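Local coordinates for uncharacterized protein (Nitrosomonas europaea, PDB 6M0Q), which is of unknown function but is held in a six-chain assembly against a different partner protein, at residues Ala31-Lys36 and Gln77-Gln82. Residues are numbered along the deposited sequence; the frame is centred on the assembly and turned at random.
Sequences APISAK and QKAREQ
The methyls of Ala31 and Ala79 lie side by side, CB to CB 4.2 Å, each on a bond turned toward the other segment, where the chain leading into helix 35-43 passes over helix 69-83. Ala31 CB comes closer still to the backbone of the helix, 3.3 Å from Ala79 O. The side chain of Gln82 comes up beside it, in a direction about 90° from that of Ala79 O, and presents every atom from CB to the carboxamide at roughly the same range. Nearest is the trigonal carbon, Gln82 CD, at 3.9 Å from Ala31 CB, with OE1 and NE2 almost equally far from it, so the methyl rests over the amide group rather than against either end. Gln82 reaches this position by an extended chain, its CG anti to the backbone N (chi1 180°).

Ala79 CB is shared with Ile33, whose CG1 and CD1 both lie 3.7 Å from it. CG1 is anti to the carbonyl carbon of Ile33, and CD1 continues the branch outward (chi2 178°), ending 4.3 Å from Arg80 NE. That last approach is oblique to the guanidinium.

Ser83, one residue on in the helix, positions the Ala31 end: its OG is hydrogen-bonded to both Ala31 N and Ala79 O, tying the two backbones through one hydroxyl. Arg80 is held by a salt bridge from NH2 to the C-terminal carboxylate at Tyr91 OXT and a cation-pi contact with Trp87. The backbone N of Ile33 is taken up by an acidic side chain of the partner protein.

The direct contact is therefore small and mostly apolar, burying 218 Å² over both sides. Its alanine and isoleucine groups give close fit without fixing direction, while the Ser83 hydroxyl beside them supplies a directional polar link between the extended chain and the helix.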
loop_
_atom_site.group_PDB
_atom_site.type_symbol
_atom_site.label_atom_id
_atom_site.label_comp_id
_atom_site.label_asym_id
_atom_site.label_seq_id
_atom_site.Cartn_x
_atom_site.Cartn_y
_atom_site.Cartn_z
ATOM N N ALA B 31 -25.368 17.530 24.449
ATOM C CA ALA B 31 -24.871 18.879 24.219
ATOM C C ALA B 31 -23.418 18.784 23.755
ATOM O O ALA B 31 -22.634 18.018 24.334
ATOM C CB ALA B 31 -24.985 19.729 25.484
ATOM N N PRO B 32 -23.038 19.479 22.692
ATOM C CA PRO B 32 -21.698 19.276 22.148
ATOM C C PRO B 32 -20.632 19.746 23.122
ATOM O O PRO B 32 -20.831 20.682 23.902
ATOM C CB PRO B 32 -21.703 20.107 20.861
ATOM C CG PRO B 32 -23.140 20.164 20.477
ATOM C CD PRO B 32 -23.860 20.311 21.800
ATOM N N ILE B 33 -19.519 19.028 23.115
ATOM C CA ILE B 33 -18.326 19.405 23.852
ATOM C C ILE B 33 -17.177 19.213 22.884
ATOM O O ILE B 33 -17.045 18.143 22.276
ATOM C CB ILE B 33 -18.124 18.568 25.134
ATOM C CG1 ILE B 33 -19.371 18.628 26.025
ATOM C CG2 ILE B 33 -16.847 19.023 25.883
ATOM C CD1 ILE B 33 -19.284 17.784 27.283
ATOM N N SER B 34 -16.389 20.264 22.700
ATOM C CA SER B 34 -15.272 20.214 21.784
ATOM C C SER B 34 -14.270 19.155 22.229
ATOM O O SER B 34 -14.197 18.766 23.405
ATOM C CB SER B 34 -14.574 21.563 21.726
ATOM O OG SER B 34 -13.907 21.769 22.960
ATOM N N ALA B 35 -13.465 18.718 21.269
ATOM C CA ALA B 35 -12.460 17.716 21.569
ATOM C C ALA B 35 -11.444 18.242 22.571
ATOM O O ALA B 35 -11.017 17.504 23.471
ATOM C CB ALA B 35 -11.769 17.263 20.281
ATOM N N LYS B 36 -11.035 19.515 22.438
ATOM C CA LYS B 36 -10.035 20.031 23.375
ATOM C C LYS B 36 -10.583 20.058 24.792
ATOM O O LYS B 36 -9.837 19.841 25.759
ATOM C CB LYS B 36 -9.565 21.423 22.966
ATOM C CG LYS B 36 -10.657 22.466 22.910
ATOM C CD LYS B 36 -10.064 23.793 22.524
ATOM C CE LYS B 36 -9.233 24.347 23.649
ATOM N NZ LYS B 36 -10.112 24.730 24.782
ATOM N N GLN B 77 -19.762 20.107 33.157
ATOM C CA GLN B 77 -20.987 19.914 33.931
ATOM C C GLN B 77 -22.135 20.734 33.361
ATOM O O GLN B 77 -23.272 20.254 33.307
ATOM C CB GLN B 77 -20.762 20.257 35.405
ATOM C CG GLN B 77 -20.059 19.134 36.162
ATOM C CD GLN B 77 -19.553 19.543 37.548
ATOM O OE1 GLN B 77 -19.705 20.695 37.978
ATOM N NE2 GLN B 77 -18.950 18.591 38.254
ATOM N N LYS B 78 -21.857 21.958 32.898
ATOM C CA LYS B 78 -22.931 22.768 32.331
ATOM C C LYS B 78 -23.384 22.236 30.974
ATOM O O LYS B 78 -24.540 22.442 30.589
ATOM C CB LYS B 78 -22.506 24.232 32.224
ATOM C CG LYS B 78 -21.850 24.621 30.919
ATOM C CD LYS B 78 -21.358 26.066 30.985
ATOM C CE LYS B 78 -20.614 26.472 29.712
ATOM N NZ LYS B 78 -19.823 27.732 29.877
ATOM N N ALA B 79 -22.505 21.545 30.242
ATOM C CA ALA B 79 -22.962 20.824 29.058
ATOM C C ALA B 79 -23.778 19.596 29.452
ATOM O O ALA B 79 -24.766 19.259 28.787
ATOM C CB ALA B 79 -21.773 20.420 28.179
ATOM N N ARG B 80 -23.375 18.910 30.527
ATOM C CA ARG B 80 -24.142 17.773 31.026
ATOM C C ARG B 80 -25.503 18.204 31.562
ATOM O O ARG B 80 -26.484 17.472 31.397
ATOM C CB ARG B 80 -23.355 17.038 32.114
ATOM C CG ARG B 80 -21.983 16.558 31.686
ATOM C CD ARG B 80 -22.066 15.397 30.726
ATOM N NE ARG B 80 -20.758 14.986 30.204
ATOM C CZ ARG B 80 -19.854 14.307 30.908
ATOM N NH1 ARG B 80 -20.100 13.984 32.180
ATOM N NH2 ARG B 80 -18.704 13.955 30.346
ATOM N N GLU B 81 -25.580 19.372 32.214
ATOM C CA GLU B 81 -26.875 19.922 32.610
ATOM C C GLU B 81 -27.755 20.163 31.393
ATOM O O GLU B 81 -28.935 19.791 31.387
ATOM C CB GLU B 81 -26.695 21.223 33.402
ATOM C CG GLU B 81 -26.066 21.041 34.789
ATOM C CD GLU B 81 -25.490 22.340 35.385
ATOM O OE1 GLU B 81 -25.766 23.435 34.839
ATOM O OE2 GLU B 81 -24.753 22.259 36.399
ATOM N N GLN B 82 -27.196 20.775 30.346
ATOM C CA GLN B 82 -27.975 21.012 29.136
ATOM C C GLN B 82 -28.369 19.703 28.451
ATOM O O GLN B 82 -29.413 19.647 27.790
ATOM C CB GLN B 82 -27.196 21.920 28.181
ATOM C CG GLN B 82 -27.913 22.230 26.873
ATOM C CD GLN B 82 -27.037 22.982 25.878
ATOM O OE1 GLN B 82 -26.045 23.613 26.257
ATOM N NE2 GLN B 82 -27.401 22.910 24.595
#